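Local structure of 3-alpha-hydroxysteroid dehydrogenase (2DKN) at residues G8-I13 against R33-I38; A77-V82 against H150-G155; A185-T188 against S194-D197. The protein catalyses the NAD-dependent oxidation of the 3-alpha-hydroxyl of steroids and the reverse reduction, as a short-chain dehydrogenase/reductase with a Rossmann fold. One frame throughout, in Å; residues are numbered along the deposited sequence.

In the fold
The three contacts follow one another along the chain, and each touches the bound NADH. Interaction 1 joins the loop between strand 3-7 and helix 12-23 to the loop after strand 27-32, beside the adenosine and diphosphate. Interaction 2 packs helix 79-102 on helix 149-166, whose Tyr153 reaches the nicotinamide ribose. Interaction 3 lies after strand 177-183 and at helix 189-196, beside the nicotinamide. Centres of interactions 1 and 2 are about 21 Å apart, those of 1 and 3 about 19 Å, those of 2 and 3 about 16 Å. Only interactions 1 and 3 touch, where Gly12 and Ile13 meet Val186 and Thr188. NADH thus lies across the ends of parallel strands, from 27-32 to 177-183.

Interaction 1: residues G8-I13 against R33-I38. With NAI (1,4-dihydronicotinamide adenine dinucleotide), chain C.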
loop_
_atom_site.group_PDB
_atom_site.type_symbol
_atom_site.label_atom_id
_atom_site.label_comp_id
_atom_site.label_asym_id
_atom_site.label_seq_id
_atom_site.Cartn_x
_atom_site.Cartn_y
_atom_site.Cartn_z
ATOM N N GLY A 8 7.370 -19.744 -2.779
ATOM C CA GLY A 8 5.945 -20.053 -2.933
ATOM C C GLY A 8 5.426 -19.968 -4.370
ATOM O O GLY A 8 4.249 -19.714 -4.602
ATOM N N SER A 9 6.312 -20.210 -5.325
ATOM C CA SER A 9 6.016 -20.052 -6.740
ATOM C C SER A 9 5.076 -21.122 -7.324
ATOM O O SER A 9 4.640 -20.982 -8.471
ATOM C CB SER A 9 7.320 -20.087 -7.551
ATOM O OG SER A 9 8.026 -21.293 -7.297
ATOM N N ALA A 10 4.801 -22.197 -6.576
ATOM C CA ALA A 10 4.082 -23.351 -7.170
ATOM C C ALA A 10 2.567 -23.204 -7.121
ATOM O O ALA A 10 1.843 -24.002 -7.732
ATOM C CB ALA A 10 4.500 -24.679 -6.465
ATOM N N SER A 11 2.078 -22.191 -6.409
ATOM C CA SER A 11 0.640 -22.045 -6.167
ATOM C C SER A 11 0.240 -20.595 -5.958
ATOM O O SER A 11 1.082 -19.756 -5.638
ATOM C CB SER A 11 0.233 -22.879 -4.936
ATOM O OG SER A 11 -1.180 -22.892 -4.716
ATOM N N GLY A 12 -1.068 -20.347 -6.029
ATOM C CA GLY A 12 -1.649 -19.069 -5.636
ATOM C C GLY A 12 -0.969 -17.818 -6.143
ATOM O O GLY A 12 -0.717 -17.696 -7.343
ATOM N N ILE A 13 -0.691 -16.894 -5.221
ATOM C CA ILE A 13 -0.089 -15.585 -5.538
ATOM C C ILE A 13 1.295 -15.727 -6.182
ATOM O O ILE A 13 1.597 -15.059 -7.159
ATOM C CB ILE A 13 0.019 -14.679 -4.287
ATOM C CG1 ILE A 13 -1.372 -14.407 -3.715
ATOM C CG2 ILE A 13 0.763 -13.359 -4.623
ATOM C CD1 ILE A 13 -1.352 -13.835 -2.306
ATOM N N ARG A 33 7.970 -26.149 -1.998
ATOM C CA ARG A 33 8.155 -27.516 -1.452
ATOM C C ARG A 33 8.397 -28.519 -2.563
ATOM O O ARG A 33 9.122 -29.503 -2.382
ATOM C CB ARG A 33 6.925 -27.952 -0.643
ATOM C CG ARG A 33 6.775 -27.202 0.694
ATOM C CD ARG A 33 5.486 -27.610 1.386
ATOM N NE ARG A 33 4.296 -27.166 0.650
ATOM C CZ ARG A 33 3.072 -27.650 0.837
ATOM N NH1 ARG A 33 2.048 -27.158 0.132
ATOM N NH2 ARG A 33 2.872 -28.643 1.712
ATOM N N GLY A 34 7.763 -28.265 -3.699
ATOM C CA GLY A 34 7.870 -29.119 -4.865
ATOM C C GLY A 34 7.382 -28.324 -6.054
ATOM O O GLY A 34 6.893 -27.176 -5.891
ATOM N N GLN A 35 7.492 -28.925 -7.247
ATOM C CA GLN A 35 7.021 -28.298 -8.485
ATOM C C GLN A 35 7.613 -26.901 -8.663
ATOM O O GLN A 35 6.885 -25.929 -8.900
ATOM C CB GLN A 35 5.495 -28.199 -8.490
ATOM C CG GLN A 35 4.772 -29.563 -8.597
ATOM C CD GLN A 35 3.251 -29.421 -8.587
ATOM O OE1 GLN A 35 2.553 -30.021 -9.414
ATOM N NE2 GLN A 35 2.734 -28.603 -7.680
ATOM N N ALA A 36 8.922 -26.801 -8.507
ATOM C CA ALA A 36 9.608 -25.508 -8.626
ATOM C C ALA A 36 11.030 -25.761 -9.066
ATOM O O ALA A 36 11.505 -26.883 -8.948
ATOM C CB ALA A 36 9.588 -24.749 -7.275
ATOM N N ASP A 37 11.697 -24.722 -9.566
ATOM C CA ASP A 37 13.121 -24.793 -9.891
ATOM C C ASP A 37 13.916 -25.317 -8.714
ATOM O O ASP A 37 14.812 -26.147 -8.875
ATOM C CB ASP A 37 13.668 -23.406 -10.249
ATOM C CG ASP A 37 12.995 -22.807 -11.447
ATOM O OD1 ASP A 37 12.733 -21.585 -11.425
ATOM O OD2 ASP A 37 12.705 -23.564 -12.411
ATOM N N ILE A 38 13.601 -24.813 -7.523
ATOM C CA ILE A 38 14.314 -25.164 -6.312
ATOM C C ILE A 38 13.301 -25.717 -5.323
ATOM O O ILE A 38 12.341 -25.028 -4.971
ATOM C CB ILE A 38 15.004 -23.925 -5.715
ATOM C CG1 ILE A 38 16.106 -23.408 -6.651
ATOM C CG2 ILE A 38 15.611 -24.218 -4.326
ATOM C CD1 ILE A 38 16.570 -22.032 -6.228
HETATM P PA NAI C . -0.953 -20.950 -1.625
HETATM O O1A NAI C . -1.063 -22.050 -0.651
HETATM O O2A NAI C . -1.700 -21.082 -2.898
HETATM O O5B NAI C . 0.588 -20.706 -1.988
HETATM C C5B NAI C . 1.571 -20.703 -0.994
HETATM C C4B NAI C . 2.770 -21.464 -1.543
HETATM O O4B NAI C . 3.731 -21.431 -0.504
HETATM C C3B NAI C . 2.458 -22.925 -1.857
HETATM O O3B NAI C . 2.966 -23.301 -3.123
HETATM C C2B NAI C . 3.238 -23.642 -0.770
HETATM O O2B NAI C . 3.689 -24.931 -1.129
HETATM C C1B NAI C . 4.378 -22.665 -0.466
HETATM N N9A NAI C . 4.886 -23.040 0.861
HETATM C C8A NAI C . 4.172 -23.156 2.037
HETATM N N7A NAI C . 5.024 -23.616 2.988
HETATM C C5A NAI C . 6.253 -23.817 2.428
HETATM C C6A NAI C . 7.477 -24.287 2.918
HETATM N N6A NAI C . 7.614 -24.816 4.152
HETATM N N1A NAI C . 8.552 -24.361 2.054
HETATM C C2A NAI C . 8.435 -23.992 0.732
HETATM N N3A NAI C . 7.233 -23.532 0.242
HETATM C C4A NAI C . 6.159 -23.460 1.083
HETATM O O3 NAI C . -1.375 -19.643 -0.797
HETATM P PN NAI C . -1.377 -18.106 -1.281
HETATM O O1N NAI C . -0.811 -17.937 -2.630
HETATM O O2N NAI C . -2.742 -17.606 -1.034
HETATM O O5D NAI C . -0.391 -17.483 -0.181
HETATM C C5D NAI C . 0.765 -16.749 -0.559
HETATM C C4D NAI C . 1.068 -15.798 0.593
HETATM O O4D NAI C . -0.018 -14.885 0.702
HETATM C C3D NAI C . 1.179 -16.497 1.946
HETATM O O3D NAI C . 2.239 -15.878 2.664
HETATM C C2D NAI C . -0.129 -16.122 2.638
HETATM O O2D NAI C . 0.030 -16.051 4.027
HETATM C C1D NAI C . -0.395 -14.741 2.055
HETATM N N1N NAI C . -1.817 -14.318 2.168
HETATM C C2N NAI C . -2.795 -15.044 1.548
HETATM C C3N NAI C . -4.117 -14.642 1.651
HETATM C C7N NAI C . -5.193 -15.405 0.920
HETATM O O7N NAI C . -6.495 -15.022 1.200
HETATM N N7N NAI C . -4.899 -16.384 0.044
HETATM C C4N NAI C . -4.453 -13.486 2.382
HETATM C C5N NAI C . -3.425 -12.728 2.981
HETATM C C6N NAI C . -2.114 -13.168 2.863
HETATM O O HOH W 1 7.165 -23.121 -9.126
#
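Ala10 and Ser9 meet the loop 33-38 mainly by packing. The Ala10 methyl rests on two peptide oxygens, with CB 3.5 Å from Gly34 O and close to Gln35 O as well. Gln35 adds its CB at the side of the same methyl. Ala36 CB lies beside the Ser9 hydroxyl.

No direct hydrogen bond joins the two segments. A water does so instead. It lies 2.7 Å from Ser9 OG and donates to Gln35 O. Ala10 N is also tied to Asp32 just before the second loop.

Other polar bonds go to NADH. Ser11 OG donates to O2A of the coenzyme at 2.6 Å. Its chi1 of -174° sets OG anti to the backbone N and turns it to the adenosine-side phosphate. Ile13 N donates to the other phosphate, at O1N, over 2.8 Å with an N-H...O angle of 159°. Arg33 holds the adenosine ribose. Arg33 NE and NH1 both donate to O2B, at 2.9 and 3.0 Å, and O2B sits in the guanidinium plane at its edge. The chain bends at chi3 (-67°), and Arg33 CG passes 3.6 Å from the adenine C2A.

Gly8 and Gly12 have positive phi and lie close against the coenzyme. Gly12 packs close to the diphosphate, and Gly12 N lies 3.3 Å from O2A. Both glycines belong to the glycine-rich Thr-Gly-X-X-X-Gly-X-Gly loop of short-chain dehydrogenases, between strand 3-7 and helix 12-23. Asp32, at the end of strand 27-32, also bonds NADH, which is consistent with NAD use.

Interaction 2: residues A77-V82 against H150-G155; sequences ANSGLV and HLAYAG. With NAI (1,4-dihydronicotinamide adenine dinucleotide), chain C.
Val82 turns CG1 anti to its backbone N (chi1 174°), which lays this methyl over the backbone of Ala152 and Tyr153. Tyr153 also has CG anti to N (chi1 -173°), and this directs the phenol to the coenzyme.

The helix contact is apolar and close. Val82 CG1 comes 3.5 Å from Ala152 O and 3.6 Å from Tyr153 N. Ala152 points its methyl into the first helix. Ala152 CB is 3.6 Å from Ser79 O and 3.7 Å from Ser79 CB. These small side chains let the backbones approach, with the Ser79 and Ala152 CA atoms 5.4 Å apart. No hydrogen bond crosses between the segments.

Of the Tyr153 side chain, CB is the part near Val82, 4.3 Å from Val82 CG1. Tyr153 OH forms a hydrogen bond of 2.9 Å with O2D of the nicotinamide ribose. O2D lies at the edge of the Tyr153 ring, in its plane.

Helix 136-146 borders the contact through Ala143 and Glu144, which touch Ser79. Tyr153 and Lys157 of helix 149-166 both bond NADH. They form the Tyr-X-X-X-Lys motif of the short-chain dehydrogenase active site.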
loop_
_atom_site.group_PDB
_atom_site.type_symbol
_atom_site.label_atom_id
_atom_site.label_comp_id
_atom_site.label_asym_id
_atom_site.label_seq_id
_atom_site.Cartn_x
_atom_site.Cartn_y
_atom_site.Cartn_z
ATOM N N ALA A 77 -0.284 -27.489 10.017
ATOM C CA ALA A 77 -0.121 -28.594 10.965
ATOM C C ALA A 77 -0.216 -28.153 12.421
ATOM O O ALA A 77 -0.907 -28.777 13.249
ATOM C CB ALA A 77 1.227 -29.297 10.713
ATOM N N ASN A 78 0.469 -27.063 12.741
ATOM C CA ASN A 78 0.463 -26.537 14.101
ATOM C C ASN A 78 0.956 -25.094 14.105
ATOM O O ASN A 78 1.435 -24.601 13.091
ATOM C CB ASN A 78 1.304 -27.419 15.046
ATOM C CG ASN A 78 2.713 -27.708 14.505
ATOM O OD1 ASN A 78 3.081 -28.868 14.226
ATOM N ND2 ASN A 78 3.491 -26.676 14.349
ATOM N N SER A 79 0.831 -24.425 15.247
ATOM C CA SER A 79 1.265 -23.030 15.379
ATOM C C SER A 79 2.757 -22.860 15.159
ATOM O O SER A 79 3.192 -21.844 14.620
ATOM C CB SER A 79 0.874 -22.507 16.757
ATOM O OG SER A 79 -0.535 -22.379 16.822
ATOM N N GLY A 80 3.551 -23.843 15.583
ATOM C CA GLY A 80 5.007 -23.780 15.403
ATOM C C GLY A 80 5.376 -23.705 13.931
ATOM O O GLY A 80 6.289 -22.957 13.540
ATOM N N LEU A 81 4.653 -24.455 13.103
ATOM C CA LEU A 81 4.972 -24.500 11.681
ATOM C C LEU A 81 4.678 -23.137 11.037
ATOM O O LEU A 81 5.444 -22.661 10.203
ATOM C CB LEU A 81 4.166 -25.615 10.988
ATOM C CG LEU A 81 4.327 -25.702 9.469
ATOM C CD1 LEU A 81 5.791 -26.003 9.111
ATOM C CD2 LEU A 81 3.380 -26.778 8.899
ATOM N N VAL A 82 3.564 -22.531 11.443
ATOM C CA VAL A 82 3.146 -21.208 10.951
ATOM C C VAL A 82 4.266 -20.176 11.174
ATOM O O VAL A 82 4.665 -19.446 10.244
ATOM C CB VAL A 82 1.824 -20.755 11.629
ATOM C CG1 VAL A 82 1.468 -19.330 11.223
ATOM C CG2 VAL A 82 0.682 -21.722 11.275
ATOM N N HIS A 150 -4.592 -19.390 14.334
ATOM C CA HIS A 150 -4.904 -18.032 13.885
ATOM C C HIS A 150 -4.062 -16.968 14.588
ATOM O O HIS A 150 -3.813 -15.910 14.019
ATOM C CB HIS A 150 -6.409 -17.713 13.947
ATOM C CG HIS A 150 -6.894 -17.222 15.278
ATOM N ND1 HIS A 150 -7.332 -18.073 16.272
ATOM C CD2 HIS A 150 -7.077 -15.963 15.754
ATOM C CE1 HIS A 150 -7.722 -17.363 17.319
ATOM N NE2 HIS A 150 -7.577 -16.080 17.031
ATOM N N LEU A 151 -3.668 -17.243 15.828
ATOM C CA LEU A 151 -2.842 -16.321 16.596
ATOM C C LEU A 151 -1.423 -16.404 16.097
ATOM O O LEU A 151 -0.742 -15.388 16.014
ATOM C CB LEU A 151 -2.877 -16.624 18.087
ATOM C CG LEU A 151 -4.269 -16.342 18.670
ATOM C CD1 LEU A 151 -4.395 -16.861 20.106
ATOM C CD2 LEU A 151 -4.580 -14.877 18.590
ATOM N N ALA A 152 -0.975 -17.610 15.755
ATOM C CA ALA A 152 0.342 -17.752 15.138
ATOM C C ALA A 152 0.370 -17.096 13.758
ATOM O O ALA A 152 1.396 -16.542 13.352
ATOM C CB ALA A 152 0.742 -19.226 15.027
ATOM N N TYR A 153 -0.737 -17.190 13.031
ATOM C CA TYR A 153 -0.837 -16.532 11.731
ATOM C C TYR A 153 -0.753 -14.999 11.834
ATOM O O TYR A 153 0.088 -14.355 11.184
ATOM C CB TYR A 153 -2.124 -16.969 11.016
ATOM C CG TYR A 153 -2.208 -16.456 9.605
ATOM C CD1 TYR A 153 -1.403 -17.005 8.629
ATOM C CD2 TYR A 153 -3.099 -15.439 9.232
ATOM C CE1 TYR A 153 -1.440 -16.567 7.322
ATOM C CE2 TYR A 153 -3.141 -14.986 7.880
ATOM C CZ TYR A 153 -2.291 -15.558 6.954
ATOM O OH TYR A 153 -2.263 -15.194 5.596
ATOM N N ALA A 154 -1.607 -14.408 12.667
ATOM C CA ALA A 154 -1.566 -12.968 12.897
ATOM C C ALA A 154 -0.227 -12.546 13.485
ATOM O O ALA A 154 0.331 -11.542 13.071
ATOM C CB ALA A 154 -2.694 -12.521 13.828
ATOM N N GLY A 155 0.287 -13.315 14.444
ATOM C CA GLY A 155 1.551 -12.963 15.104
ATOM C C GLY A 155 2.683 -12.972 14.085
ATOM O O GLY A 155 3.497 -12.068 14.053
HETATM P PA NAI C . -0.953 -20.950 -1.625
HETATM O O1A NAI C . -1.063 -22.050 -0.651
HETATM O O2A NAI C . -1.700 -21.082 -2.898
HETATM O O5B NAI C . 0.588 -20.706 -1.988
HETATM C C5B NAI C . 1.571 -20.703 -0.994
HETATM C C4B NAI C . 2.770 -21.464 -1.543
HETATM O O4B NAI C . 3.731 -21.431 -0.504
HETATM C C3B NAI C . 2.458 -22.925 -1.857
HETATM O O3B NAI C . 2.966 -23.301 -3.123
HETATM C C2B NAI C . 3.238 -23.642 -0.770
HETATM O O2B NAI C . 3.689 -24.931 -1.129
HETATM C C1B NAI C . 4.378 -22.665 -0.466
HETATM N N9A NAI C . 4.886 -23.040 0.861
HETATM C C8A NAI C . 4.172 -23.156 2.037
HETATM N N7A NAI C . 5.024 -23.616 2.988
HETATM C C5A NAI C . 6.253 -23.817 2.428
HETATM C C6A NAI C . 7.477 -24.287 2.918
HETATM N N6A NAI C . 7.614 -24.816 4.152
HETATM N N1A NAI C . 8.552 -24.361 2.054
HETATM C C2A NAI C . 8.435 -23.992 0.732
HETATM N N3A NAI C . 7.233 -23.532 0.242
HETATM C C4A NAI C . 6.159 -23.460 1.083
HETATM O O3 NAI C . -1.375 -19.643 -0.797
HETATM P PN NAI C . -1.377 -18.106 -1.281
HETATM O O1N NAI C . -0.811 -17.937 -2.630
HETATM O O2N NAI C . -2.742 -17.606 -1.034
HETATM O O5D NAI C . -0.391 -17.483 -0.181
HETATM C C5D NAI C . 0.765 -16.749 -0.559
HETATM C C4D NAI C . 1.068 -15.798 0.593
HETATM O O4D NAI C . -0.018 -14.885 0.702
HETATM C C3D NAI C . 1.179 -16.497 1.946
HETATM O O3D NAI C . 2.239 -15.878 2.664
HETATM C C2D NAI C . -0.129 -16.122 2.638
HETATM O O2D NAI C . 0.030 -16.051 4.027
HETATM C C1D NAI C . -0.395 -14.741 2.055
HETATM N N1N NAI C . -1.817 -14.318 2.168
HETATM C C2N NAI C . -2.795 -15.044 1.548
HETATM C C3N NAI C . -4.117 -14.642 1.651
HETATM C C7N NAI C . -5.193 -15.405 0.920
HETATM O O7N NAI C . -6.495 -15.022 1.200
HETATM N N7N NAI C . -4.899 -16.384 0.044
HETATM C C4N NAI C . -4.453 -13.486 2.382
HETATM C C5N NAI C . -3.425 -12.728 2.981
HETATM C C6N NAI C . -2.114 -13.168 2.863
#

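Interaction 3: residues A185-T188 against S194-D197; sequences AVET and SKAD. With NAI (1,4-dihydronicotinamide adenine dinucleotide), chain C.
The nicotinamide end of the NADH pocket is lined by loop 185-188, and Glu187 of this loop reaches out to Lys195 of helix 189-196. The pair forms a long salt bridge, with Glu187 OE2 3.7 Å from Lys195 NZ. The two side chains cross at about a right angle. Glu187 starts away from the helix and bends back at chi2 (-66°), which carries the carboxylate to the ammonium group. At this length the attraction is probably modest. It is the only contact between the two segments, and it lies at the surface.

The flanking residues hold the coenzyme. Val186 grips the carboxamide with its backbone. Val186 N donates to O7N of NADH at 2.7 Å, with an N-H...O angle of 158°. In return, N7N of NADH donates to Val186 O over 3.2 Å, in a more bent bond. This pair of bonds should fix the rotation of the amide. Val186 CB also packs 3.7 Å from N7N. Thr188 OG1 donates to the phosphate oxygen O2N at 2.6 Å.

Thr188 is the N-cap of helix 189-196, and its OG1 also bonds weakly to Leu190 N. The loop follows strand 177-183. Helix 217-228 touches the loop, Val220 on Val186 and Pro217 on Thr188, while Thr204 of helix 201-205 packs on Lys195.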
loop_
_atom_site.group_PDB
_atom_site.type_symbol
_atom_site.label_atom_id
_atom_site.label_comp_id
_atom_site.label_asym_id
_atom_site.label_seq_id
_atom_site.Cartn_x
_atom_site.Cartn_y
_atom_site.Cartn_z
ATOM N N ALA A 185 -8.501 -11.113 1.565
ATOM C CA ALA A 185 -8.831 -12.434 0.999
ATOM C C ALA A 185 -8.450 -12.586 -0.470
ATOM O O ALA A 185 -8.769 -11.730 -1.272
ATOM C CB ALA A 185 -10.322 -12.691 1.171
ATOM N N VAL A 186 -7.773 -13.677 -0.821
ATOM C CA VAL A 186 -7.442 -13.926 -2.208
ATOM C C VAL A 186 -7.633 -15.396 -2.640
ATOM O O VAL A 186 -7.464 -16.261 -1.799
ATOM C CB VAL A 186 -5.877 -13.772 -2.404
ATOM C CG1 VAL A 186 -5.485 -13.819 -3.888
ATOM C CG2 VAL A 186 -5.300 -12.514 -1.722
ATOM N N GLU A 187 -8.097 -15.713 -3.863
ATOM C CA GLU A 187 -9.088 -16.781 -4.151
ATOM C C GLU A 187 -7.813 -17.524 -4.611
ATOM O O GLU A 187 -7.527 -17.638 -5.804
ATOM C CB GLU A 187 -9.944 -16.424 -5.355
ATOM C CG GLU A 187 -11.089 -15.504 -4.999
ATOM C CD GLU A 187 -12.090 -16.180 -4.082
ATOM O OE1 GLU A 187 -12.959 -15.471 -3.518
ATOM O OE2 GLU A 187 -12.004 -17.420 -3.916
ATOM N N THR A 188 -7.031 -18.072 -3.683
ATOM C CA THR A 188 -6.363 -19.365 -3.751
ATOM C C THR A 188 -6.697 -20.611 -2.926
ATOM O O THR A 188 -7.634 -20.608 -2.143
ATOM C CB THR A 188 -4.918 -19.013 -3.296
ATOM O OG1 THR A 188 -4.897 -18.895 -1.864
ATOM C CG2 THR A 188 -4.491 -17.631 -3.868
ATOM N N SER A 194 -9.271 -22.407 4.333
ATOM C CA SER A 194 -9.811 -21.689 5.477
ATOM C C SER A 194 -11.329 -21.658 5.452
ATOM O O SER A 194 -11.968 -21.876 6.487
ATOM C CB SER A 194 -9.262 -20.259 5.518
ATOM O OG SER A 194 -7.853 -20.308 5.676
ATOM N N LYS A 195 -11.903 -21.412 4.265
ATOM C CA LYS A 195 -13.356 -21.294 4.110
ATOM C C LYS A 195 -14.083 -22.574 4.513
ATOM O O LYS A 195 -15.216 -22.527 4.996
ATOM C CB LYS A 195 -13.730 -20.939 2.669
ATOM C CG LYS A 195 -13.562 -19.457 2.349
ATOM C CD LYS A 195 -13.343 -19.208 0.848
ATOM C CE LYS A 195 -14.631 -19.140 0.065
ATOM N NZ LYS A 195 -14.334 -18.836 -1.374
ATOM N N ALA A 196 -13.420 -23.706 4.293
ATOM C CA ALA A 196 -14.009 -25.023 4.538
ATOM C C ALA A 196 -13.648 -25.607 5.909
ATOM O O ALA A 196 -14.150 -26.670 6.292
ATOM C CB ALA A 196 -13.597 -25.983 3.432
ATOM N N ASP A 197 -12.766 -24.940 6.642
ATOM C CA ASP A 197 -12.305 -25.446 7.944
ATOM C C ASP A 197 -13.409 -25.385 8.997
ATOM O O ASP A 197 -14.042 -24.359 9.161
ATOM C CB ASP A 197 -11.101 -24.625 8.416
ATOM C CG ASP A 197 -10.499 -25.147 9.704
ATOM O OD1 ASP A 197 -9.949 -26.267 9.682
ATOM O OD2 ASP A 197 -10.547 -24.424 10.727
HETATM P PA NAI C . -0.953 -20.950 -1.625
HETATM O O1A NAI C . -1.063 -22.050 -0.651
HETATM O O2A NAI C . -1.700 -21.082 -2.898
HETATM O O5B NAI C . 0.588 -20.706 -1.988
HETATM C C5B NAI C . 1.571 -20.703 -0.994
HETATM C C4B NAI C . 2.770 -21.464 -1.543
HETATM O O4B NAI C . 3.731 -21.431 -0.504
HETATM C C3B NAI C . 2.458 -22.925 -1.857
HETATM O O3B NAI C . 2.966 -23.301 -3.123
HETATM C C2B NAI C . 3.238 -23.642 -0.770
HETATM O O2B NAI C . 3.689 -24.931 -1.129
HETATM C C1B NAI C . 4.378 -22.665 -0.466
HETATM N N9A NAI C . 4.886 -23.040 0.861
HETATM C C8A NAI C . 4.172 -23.156 2.037
HETATM N N7A NAI C . 5.024 -23.616 2.988
HETATM C C5A NAI C . 6.253 -23.817 2.428
HETATM C C6A NAI C . 7.477 -24.287 2.918
HETATM N N6A NAI C . 7.614 -24.816 4.152
HETATM N N1A NAI C . 8.552 -24.361 2.054
HETATM C C2A NAI C . 8.435 -23.992 0.732
HETATM N N3A NAI C . 7.233 -23.532 0.242
HETATM C C4A NAI C . 6.159 -23.460 1.083
HETATM O O3 NAI C . -1.375 -19.643 -0.797
HETATM P PN NAI C . -1.377 -18.106 -1.281
HETATM O O1N NAI C . -0.811 -17.937 -2.630
HETATM O O2N NAI C . -2.742 -17.606 -1.034
HETATM O O5D NAI C . -0.391 -17.483 -0.181
HETATM C C5D NAI C . 0.765 -16.749 -0.559
HETATM C C4D NAI C . 1.068 -15.798 0.593
HETATM O O4D NAI C . -0.018 -14.885 0.702
HETATM C C3D NAI C . 1.179 -16.497 1.946
HETATM O O3D NAI C . 2.239 -15.878 2.664
HETATM C C2D NAI C . -0.129 -16.122 2.638
HETATM O O2D NAI C . 0.030 -16.051 4.027
HETATM C C1D NAI C . -0.395 -14.741 2.055
HETATM N N1N NAI C . -1.817 -14.318 2.168
HETATM C C2N NAI C . -2.795 -15.044 1.548
HETATM C C3N NAI C . -4.117 -14.642 1.651
HETATM C C7N NAI C . -5.193 -15.405 0.920
HETATM O O7N NAI C . -6.495 -15.022 1.200
HETATM N N7N NAI C . -4.899 -16.384 0.044
HETATM C C4N NAI C . -4.453 -13.486 2.382
HETATM C C5N NAI C . -3.425 -12.728 2.981
HETATM C C6N NAI C . -2.114 -13.168 2.863
#